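Side-chain contacts in peptidase M16 inactive domain family protein (Pseudomonas fluorescens, PDB 3GWB), which is an M16-family peptidase homologue, probably related to metal-dependent hydrolases, that carries a peptidase M16 inactive domain: residues Q15-A20 / S208-I213; R39-A44 / M375-L380; A95-R100 / K113-V118. All blocks are in the same frame, centred on the assembly; numbering follows the deposited sequence.

Contact 1 (Q15-A20 / S208-I213)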
loop_
_atom_site.group_PDB
_atom_site.type_symbol
_atom_site.label_atom_id
_atom_site.label_comp_id
_atom_site.label_asym_id
_atom_site.label_seq_id
_atom_site.Cartn_x
_atom_site.Cartn_y
_atom_site.Cartn_z
ATOM N N GLN A 15 -30.603 1.621 -9.960
ATOM C CA GLN A 15 -31.627 2.643 -9.823
ATOM C C GLN A 15 -30.954 4.003 -9.803
ATOM O O GLN A 15 -29.840 4.149 -9.293
ATOM C CB GLN A 15 -32.414 2.427 -8.537
ATOM C CG GLN A 15 -33.083 1.077 -8.464
ATOM C CD GLN A 15 -33.735 0.837 -7.127
ATOM O OE1 GLN A 15 -34.659 1.549 -6.740
ATOM N NE2 GLN A 15 -33.252 -0.170 -6.405
ATOM N N THR A 16 -31.622 5.009 -10.346
ATOM C CA THR A 16 -31.017 6.325 -10.380
ATOM C C THR A 16 -32.019 7.449 -10.183
ATOM O O THR A 16 -33.208 7.307 -10.479
ATOM C CB THR A 16 -30.274 6.540 -11.713
ATOM O OG1 THR A 16 -29.521 7.761 -11.656
ATOM C CG2 THR A 16 -31.263 6.617 -12.862
ATOM N N TRP A 17 -31.517 8.570 -9.678
ATOM C CA TRP A 17 -32.323 9.756 -9.434
ATOM C C TRP A 17 -31.358 10.870 -9.072
ATOM O O TRP A 17 -30.148 10.639 -8.988
ATOM C CB TRP A 17 -33.333 9.508 -8.300
ATOM C CG TRP A 17 -32.741 9.233 -6.931
ATOM C CD1 TRP A 17 -32.444 10.153 -5.961
ATOM C CD2 TRP A 17 -32.402 7.951 -6.377
ATOM N NE1 TRP A 17 -31.952 9.522 -4.840
ATOM C CE2 TRP A 17 -31.919 8.172 -5.069
ATOM C CE3 TRP A 17 -32.470 6.636 -6.860
ATOM C CZ2 TRP A 17 -31.495 7.125 -4.240
ATOM C CZ3 TRP A 17 -32.048 5.597 -6.032
ATOM C CH2 TRP A 17 -31.572 5.848 -4.739
ATOM N N SER A 18 -31.882 12.078 -8.892
ATOM C CA SER A 18 -31.054 13.213 -8.524
ATOM C C SER A 18 -31.565 13.805 -7.222
ATOM O O SER A 18 -32.738 13.651 -6.884
ATOM C CB SER A 18 -31.090 14.276 -9.625
ATOM O OG SER A 18 -30.484 13.784 -10.810
ATOM N N THR A 19 -30.685 14.467 -6.481
ATOM C CA THR A 19 -31.094 15.100 -5.227
ATOM C C THR A 19 -31.515 16.534 -5.547
ATOM O O THR A 19 -31.333 17.009 -6.672
ATOM C CB THR A 19 -29.936 15.169 -4.213
ATOM O OG1 THR A 19 -28.895 15.999 -4.746
ATOM C CG2 THR A 19 -29.392 13.771 -3.913
ATOM N N ALA A 20 -32.059 17.230 -4.556
ATOM C CA ALA A 20 -32.497 18.612 -4.752
ATOM C C ALA A 20 -31.342 19.543 -5.113
ATOM O O ALA A 20 -31.577 20.642 -5.618
ATOM C CB ALA A 20 -33.206 19.120 -3.498
ATOM N N SER A 208 -35.689 3.441 -0.139
ATOM C CA SER A 208 -36.022 4.560 0.741
ATOM C C SER A 208 -34.822 4.895 1.620
ATOM O O SER A 208 -34.510 6.068 1.834
ATOM C CB SER A 208 -37.231 4.210 1.612
ATOM O OG SER A 208 -38.351 3.878 0.804
ATOM N N ASP A 209 -34.146 3.865 2.129
ATOM C CA ASP A 209 -32.957 4.073 2.954
ATOM C C ASP A 209 -31.938 4.854 2.131
ATOM O O ASP A 209 -31.321 5.800 2.608
ATOM C CB ASP A 209 -32.291 2.743 3.347
ATOM C CG ASP A 209 -33.079 1.952 4.379
ATOM O OD1 ASP A 209 -33.804 2.567 5.195
ATOM O OD2 ASP A 209 -32.944 0.703 4.382
ATOM N N ALA A 210 -31.760 4.425 0.888
ATOM C CA ALA A 210 -30.804 5.043 -0.022
ATOM C C ALA A 210 -31.159 6.488 -0.338
ATOM O O ALA A 210 -30.280 7.351 -0.432
ATOM C CB ALA A 210 -30.718 4.227 -1.303
ATOM N N GLU A 211 -32.449 6.754 -0.513
ATOM C CA GLU A 211 -32.886 8.109 -0.808
ATOM C C GLU A 211 -32.508 9.045 0.332
ATOM O O GLU A 211 -31.991 10.136 0.093
ATOM C CB GLU A 211 -34.396 8.141 -1.044
ATOM C CG GLU A 211 -34.785 8.044 -2.513
ATOM C CD GLU A 211 -36.257 7.723 -2.703
ATOM O OE1 GLU A 211 -37.056 8.053 -1.799
ATOM O OE2 GLU A 211 -36.617 7.150 -3.755
ATOM N N ALA A 212 -32.749 8.607 1.566
ATOM C CA ALA A 212 -32.434 9.409 2.753
ATOM C C ALA A 212 -30.926 9.647 2.883
ATOM O O ALA A 212 -30.488 10.766 3.177
ATOM C CB ALA A 212 -32.970 8.713 4.014
ATOM N N ILE A 213 -30.135 8.599 2.664
ATOM C CA ILE A 213 -28.681 8.705 2.751
ATOM C C ILE A 213 -28.163 9.703 1.713
ATOM O O ILE A 213 -27.366 10.597 2.023
ATOM C CB ILE A 213 -27.996 7.342 2.480
ATOM C CG1 ILE A 213 -28.461 6.295 3.497
ATOM C CG2 ILE A 213 -26.486 7.520 2.442
ATOM C CD1 ILE A 213 -28.370 6.727 4.917
HETATM O O HOH W 1 -32.089 11.095 -2.618
#
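Trp17 meets Ala210 and Glu211 where an edge strand of the six-stranded mixed sheet, 15-18, faces helix 207-220, one of the helices layered against that sheet in this alpha/beta fold. The apolar part rests on the benzene portion of the indole. Trp17 CH2 lies 3.9 Å from Ala210 CB, and this methyl sits at the ring edge, near its plane. Trp17 CG stands between the backbone N and the carbonyl carbon (chi1 64°), a position that sends the ring away from its own strand and across to the helix. Val25 and Phe27 of the neighbouring strand 24-29 also touch the Trp17 side chain, while Ala210 rests on Leu201 of strand 197-203.

Against the same indole comes the aliphatic stem of Glu211, whose CG is 3.8 Å from Trp17 CZ2. Beyond CG the glutamate chain is extended, and its carboxylate plane stands 84° from the ring plane. The charge is paired elsewhere, in a salt bridge from OE2 to NE of Arg207, so that Glu211 gives the tryptophan its methylene and the arginine its carboxylate.

The polar link is a single water between indole and helix backbone. It accepts a hydrogen bond from Trp17 NE1 at 2.7 Å and donates one to the Glu211 carbonyl O at 2.9 Å.

Contact 2 (R39-A44 / M375-L380)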
loop_
_atom_site.group_PDB
_atom_site.type_symbol
_atom_site.label_atom_id
_atom_site.label_comp_id
_atom_site.label_asym_id
_atom_site.label_seq_id
_atom_site.Cartn_x
_atom_site.Cartn_y
_atom_site.Cartn_z
ATOM N N ARG A 39 -19.988 5.840 -2.192
ATOM C CA ARG A 39 -18.859 6.422 -2.895
ATOM C C ARG A 39 -19.288 7.735 -3.534
ATOM O O ARG A 39 -20.337 7.813 -4.175
ATOM C CB ARG A 39 -18.359 5.436 -3.957
ATOM C CG ARG A 39 -17.047 5.799 -4.645
ATOM C CD ARG A 39 -16.668 4.691 -5.625
ATOM N NE ARG A 39 -15.452 4.969 -6.393
ATOM C CZ ARG A 39 -14.216 4.863 -5.916
ATOM N NH1 ARG A 39 -14.012 4.485 -4.661
ATOM N NH2 ARG A 39 -13.180 5.128 -6.704
ATOM N N LEU A 40 -18.485 8.769 -3.321
ATOM C CA LEU A 40 -18.753 10.093 -3.875
ATOM C C LEU A 40 -17.661 10.408 -4.878
ATOM O O LEU A 40 -16.472 10.366 -4.562
ATOM C CB LEU A 40 -18.759 11.154 -2.769
ATOM C CG LEU A 40 -20.032 11.377 -1.941
ATOM C CD1 LEU A 40 -20.629 10.056 -1.483
ATOM C CD2 LEU A 40 -19.692 12.266 -0.749
ATOM N N ILE A 41 -18.069 10.710 -6.102
ATOM C CA ILE A 41 -17.116 11.036 -7.144
ATOM C C ILE A 41 -17.327 12.489 -7.536
ATOM O O ILE A 41 -18.398 12.846 -8.020
ATOM C CB ILE A 41 -17.316 10.144 -8.401
ATOM C CG1 ILE A 41 -17.171 8.659 -8.045
ATOM C CG2 ILE A 41 -16.265 10.486 -9.432
ATOM C CD1 ILE A 41 -18.278 8.114 -7.155
ATOM N N PHE A 42 -16.316 13.324 -7.309
ATOM C CA PHE A 42 -16.386 14.745 -7.643
ATOM C C PHE A 42 -15.510 15.031 -8.852
ATOM O O PHE A 42 -14.482 14.386 -9.041
ATOM C CB PHE A 42 -15.845 15.622 -6.496
ATOM C CG PHE A 42 -16.578 15.465 -5.193
ATOM C CD1 PHE A 42 -17.542 16.378 -4.819
ATOM C CD2 PHE A 42 -16.277 14.409 -4.329
ATOM C CE1 PHE A 42 -18.202 16.257 -3.606
ATOM C CE2 PHE A 42 -16.937 14.278 -3.108
ATOM C CZ PHE A 42 -17.900 15.204 -2.747
ATOM N N ALA A 43 -15.923 15.993 -9.670
ATOM C CA ALA A 43 -15.109 16.417 -10.805
ATOM C C ALA A 43 -14.136 17.404 -10.154
ATOM O O ALA A 43 -14.194 18.619 -10.397
ATOM C CB ALA A 43 -15.967 17.121 -11.842
ATOM N N ALA A 44 -13.261 16.870 -9.303
ATOM C CA ALA A 44 -12.281 17.666 -8.562
ATOM C C ALA A 44 -10.862 17.094 -8.626
ATOM O O ALA A 44 -10.143 17.073 -7.622
ATOM C CB ALA A 44 -12.716 17.781 -7.103
HETATM N N MSE A 375 -20.095 5.080 -14.083
HETATM C CA MSE A 375 -21.279 5.194 -14.930
HETATM C C MSE A 375 -21.873 6.592 -14.787
HETATM O O MSE A 375 -22.184 7.257 -15.785
HETATM C CB MSE A 375 -22.322 4.136 -14.539
HETATM C CG MSE A 375 -21.988 2.704 -15.010
HETATM SE SE MSE A 375 -23.033 1.394 -14.264
HETATM C CE MSE A 375 -24.654 1.941 -14.718
ATOM N N GLY A 376 -22.013 7.045 -13.543
ATOM C CA GLY A 376 -22.579 8.357 -13.299
ATOM C C GLY A 376 -21.689 9.508 -13.720
ATOM O O GLY A 376 -22.151 10.471 -14.336
ATOM N N PHE A 377 -20.407 9.404 -13.390
ATOM C CA PHE A 377 -19.449 10.447 -13.713
ATOM C C PHE A 377 -19.265 10.631 -15.213
ATOM O O PHE A 377 -19.182 11.757 -15.697
ATOM C CB PHE A 377 -18.092 10.145 -13.086
ATOM C CG PHE A 377 -17.119 11.289 -13.166
ATOM C CD1 PHE A 377 -17.186 12.336 -12.254
ATOM C CD2 PHE A 377 -16.173 11.346 -14.184
ATOM C CE1 PHE A 377 -16.295 13.405 -12.332
ATOM C CE2 PHE A 377 -15.279 12.414 -14.273
ATOM C CZ PHE A 377 -15.348 13.453 -13.357
ATOM N N TYR A 378 -19.217 9.525 -15.948
ATOM C CA TYR A 378 -19.017 9.584 -17.393
ATOM C C TYR A 378 -20.291 9.469 -18.221
ATOM O O TYR A 378 -20.233 9.345 -19.448
ATOM C CB TYR A 378 -18.030 8.494 -17.803
ATOM C CG TYR A 378 -16.667 8.694 -17.198
ATOM C CD1 TYR A 378 -15.871 9.774 -17.581
ATOM C CD2 TYR A 378 -16.172 7.819 -16.236
ATOM C CE1 TYR A 378 -14.623 9.979 -17.030
ATOM C CE2 TYR A 378 -14.913 8.014 -15.673
ATOM C CZ TYR A 378 -14.146 9.098 -16.078
ATOM O OH TYR A 378 -12.901 9.310 -15.538
ATOM N N ASN A 379 -21.434 9.516 -17.548
ATOM C CA ASN A 379 -22.729 9.410 -18.205
ATOM C C ASN A 379 -22.829 8.202 -19.127
ATOM O O ASN A 379 -23.141 8.344 -20.311
ATOM C CB ASN A 379 -23.027 10.681 -18.998
ATOM C CG ASN A 379 -23.107 11.903 -18.119
ATOM O OD1 ASN A 379 -23.836 11.923 -17.130
ATOM N ND2 ASN A 379 -22.357 12.934 -18.473
ATOM N N LEU A 380 -22.559 7.017 -18.585
ATOM C CA LEU A 380 -22.654 5.786 -19.358
ATOM C C LEU A 380 -24.093 5.292 -19.229
ATOM O O LEU A 380 -24.778 5.621 -18.262
ATOM C CB LEU A 380 -21.692 4.732 -18.800
ATOM C CG LEU A 380 -20.226 5.179 -18.752
ATOM C CD1 LEU A 380 -19.382 4.070 -18.147
ATOM C CD2 LEU A 380 -19.736 5.534 -20.157
#
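This is an apolar packing contact in which Phe377, near the C-terminal end of helix 365-377, presses on Ile41 and Ala43 at the end of strand 35-42. It places a helix from late in the chain on the six-stranded alpha/beta sheet formed by the first half. Ile41 reaches the ring with its CG2 branch, which is anti to the backbone N and comes within 3.5 Å of Phe377 CD1. The phenyl group is sent toward the strand because its own CG is anti to the backbone N (chi1 -170°).

Farther out on the ring, Phe377 CE1 meets Ala43 CA at 3.6 Å, the alpha carbon lying at the ring edge near its plane. The Ala43 methyl adds a contact of 3.8 Å from CB to the same CE1. Ala43 is the centre of an inverse gamma turn that ends the strand, and its carbonyl O accepts a hydrogen bond from ND2 of Asn196. The Phe42 side chain leaves the strand away from Phe377 and touches Val119 of helix 105-120.

The neighbouring Tyr378, its hydroxyl hydrogen-bonded to Asp93, turns a ring face to the phenyl edge, Phe377 CD2 lying 3.5 Å above the Tyr378 ring plane, over its centre.

Contact 3 (A95-R100 / K113-V118)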
loop_
_atom_site.group_PDB
_atom_site.type_symbol
_atom_site.label_atom_id
_atom_site.label_comp_id
_atom_site.label_asym_id
_atom_site.label_seq_id
_atom_site.Cartn_x
_atom_site.Cartn_y
_atom_site.Cartn_z
ATOM N N ALA A 95 -11.983 13.048 -8.082
ATOM C CA ALA A 95 -11.511 12.991 -6.704
ATOM C C ALA A 95 -12.607 12.210 -5.994
ATOM O O ALA A 95 -13.793 12.393 -6.282
ATOM C CB ALA A 95 -11.380 14.391 -6.110
ATOM N N VAL A 96 -12.219 11.342 -5.070
ATOM C CA VAL A 96 -13.206 10.524 -4.389
ATOM C C VAL A 96 -13.128 10.543 -2.872
ATOM O O VAL A 96 -12.088 10.839 -2.279
ATOM C CB VAL A 96 -13.094 9.046 -4.851
ATOM C CG1 VAL A 96 -13.028 8.979 -6.382
ATOM C CG2 VAL A 96 -11.853 8.402 -4.255
ATOM N N ALA A 97 -14.271 10.250 -2.266
ATOM C CA ALA A 97 -14.411 10.143 -0.828
ATOM C C ALA A 97 -15.366 8.961 -0.709
ATOM O O ALA A 97 -16.427 8.939 -1.352
ATOM C CB ALA A 97 -15.017 11.391 -0.245
ATOM N N SER A 98 -14.987 7.972 0.090
ATOM C CA SER A 98 -15.804 6.777 0.239
ATOM C C SER A 98 -15.966 6.326 1.682
ATOM O O SER A 98 -15.151 6.645 2.549
ATOM C CB SER A 98 -15.210 5.622 -0.580
ATOM O OG SER A 98 -13.908 5.270 -0.131
ATOM N N LEU A 99 -17.028 5.566 1.919
ATOM C CA LEU A 99 -17.331 5.042 3.241
ATOM C C LEU A 99 -17.919 3.641 3.144
ATOM O O LEU A 99 -18.868 3.410 2.398
ATOM C CB LEU A 99 -18.349 5.937 3.946
ATOM C CG LEU A 99 -18.823 5.460 5.322
ATOM C CD1 LEU A 99 -17.781 5.831 6.361
ATOM C CD2 LEU A 99 -20.148 6.113 5.672
ATOM N N ARG A 100 -17.335 2.702 3.875
ATOM C CA ARG A 100 -17.879 1.355 3.920
ATOM C C ARG A 100 -18.369 1.303 5.358
ATOM O O ARG A 100 -17.637 1.672 6.274
ATOM C CB ARG A 100 -16.806 0.295 3.665
ATOM C CG ARG A 100 -17.328 -1.124 3.855
ATOM C CD ARG A 100 -16.544 -2.186 3.066
ATOM N NE ARG A 100 -15.120 -2.244 3.403
ATOM C CZ ARG A 100 -14.188 -1.450 2.879
ATOM N NH1 ARG A 100 -14.522 -0.525 1.984
ATOM N NH2 ARG A 100 -12.918 -1.581 3.246
ATOM N N LYS A 113 -23.118 10.729 9.627
ATOM C CA LYS A 113 -23.072 12.111 10.093
ATOM C C LYS A 113 -21.628 12.584 10.109
ATOM O O LYS A 113 -21.334 13.721 9.735
ATOM C CB LYS A 113 -23.657 12.238 11.498
ATOM C CG LYS A 113 -25.160 12.082 11.553
ATOM C CD LYS A 113 -25.694 12.359 12.955
ATOM C CE LYS A 113 -25.424 13.795 13.382
ATOM N NZ LYS A 113 -26.009 14.098 14.727
ATOM N N LEU A 114 -20.724 11.708 10.537
ATOM C CA LEU A 114 -19.308 12.050 10.578
ATOM C C LEU A 114 -18.769 12.184 9.154
ATOM O O LEU A 114 -18.012 13.106 8.848
ATOM C CB LEU A 114 -18.520 10.975 11.340
ATOM C CG LEU A 114 -16.991 11.104 11.369
ATOM C CD1 LEU A 114 -16.584 12.478 11.906
ATOM C CD2 LEU A 114 -16.412 9.988 12.234
ATOM N N PHE A 115 -19.167 11.257 8.288
ATOM C CA PHE A 115 -18.737 11.268 6.893
ATOM C C PHE A 115 -19.183 12.552 6.184
ATOM O O PHE A 115 -18.403 13.176 5.468
ATOM C CB PHE A 115 -19.312 10.058 6.157
ATOM C CG PHE A 115 -18.891 9.964 4.713
ATOM C CD1 PHE A 115 -17.595 9.596 4.376
ATOM C CD2 PHE A 115 -19.789 10.266 3.693
ATOM C CE1 PHE A 115 -17.196 9.511 3.040
ATOM C CE2 PHE A 115 -19.401 10.186 2.350
ATOM C CZ PHE A 115 -18.103 9.817 2.025
ATOM N N ALA A 116 -20.442 12.934 6.379
ATOM C CA ALA A 116 -20.968 14.144 5.753
ATOM C C ALA A 116 -20.167 15.361 6.215
ATOM O O ALA A 116 -19.827 16.236 5.416
ATOM C CB ALA A 116 -22.447 14.321 6.108
ATOM N N GLU A 117 -19.872 15.413 7.510
ATOM C CA GLU A 117 -19.109 16.515 8.078
ATOM C C GLU A 117 -17.705 16.565 7.473
ATOM O O GLU A 117 -17.225 17.627 7.089
ATOM C CB GLU A 117 -19.013 16.358 9.599
ATOM C CG GLU A 117 -18.315 17.512 10.306
ATOM C CD GLU A 117 -19.272 18.593 10.785
ATOM O OE1 GLU A 117 -20.150 18.287 11.624
ATOM O OE2 GLU A 117 -19.145 19.751 10.334
ATOM N N VAL A 118 -17.053 15.413 7.388
ATOM C CA VAL A 118 -15.701 15.335 6.834
ATOM C C VAL A 118 -15.620 15.828 5.380
ATOM O O VAL A 118 -14.765 16.652 5.032
ATOM C CB VAL A 118 -15.152 13.877 6.926
ATOM C CG1 VAL A 118 -13.945 13.694 6.013
ATOM C CG2 VAL A 118 -14.753 13.568 8.370
#
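A strand and the helix that follows it, 95-102 and 105-120, form an antiparallel beta-alpha unit of the alpha/beta domain, with Phe115 as the side chain that joins Ala97, Ser98 and Leu99 to the helix. The axes of the two short segments run 172° apart in direction and approach to 9.9 Å, a gap bridged largely by the phenyl ring. Phe115 CG is anti to the backbone N, and this torsion extends the ring from the helix to the strand.

Leu99 supplies the contact over the ring face. Its CB makes a CH-pi interaction, 4.0 Å from the centroid of the Phe115 ring and 21° off the ring normal. The leucine CG is anti to its own N, which carries the branch back along the phenylalanine, and CD2 comes to 4.1 Å from Phe115 CB, so leucine and phenylalanine lie alongside, each running toward the other's backbone.

The outer end of the ring reaches the strand backbone. Phe115 CE1 lies 3.6 Å from Ser98 O, and CZ is 3.9 Å from Ala97 O, which sits at the ring edge near its plane. The Ala97 methyl, small and pointing toward the helix, comes within 4.1 Å of Phe115 CZ. Leu38, Leu40 and Phe79 pack on the same phenyl group.

Replacing Phe115 by an alanine would probably open a gap between helix and strand and strip Leu99 CB of its aromatic partner. With neither charge pair nor hydrogen bond between the segments, the contact rests on dispersion and shape; Ala97 O may add a weak attraction to the ring C-H.

How the contacts relate
All three contacts involve the same six-stranded sheet, and their centres are 15 to 16 Å apart. Contacts 2 and 3 are joined directly, since strands 35-42 and 95-102 are neighbours: Leu40 N lies 2.9 Å from Ala97 O and Phe42 N 2.9 Å from Ala95 O, both probable hydrogen bonds. Strand 35-42 also serves both helices, with Ile41 meeting 365-377 while Leu40 touches Phe115 of contact 3. Contact 1 lies at the sheet edge and touches neither of the others; its nearest atoms are about 7 Å from each. A long, weak ion pair between Asp209 and Arg108 links its helix to 105-120.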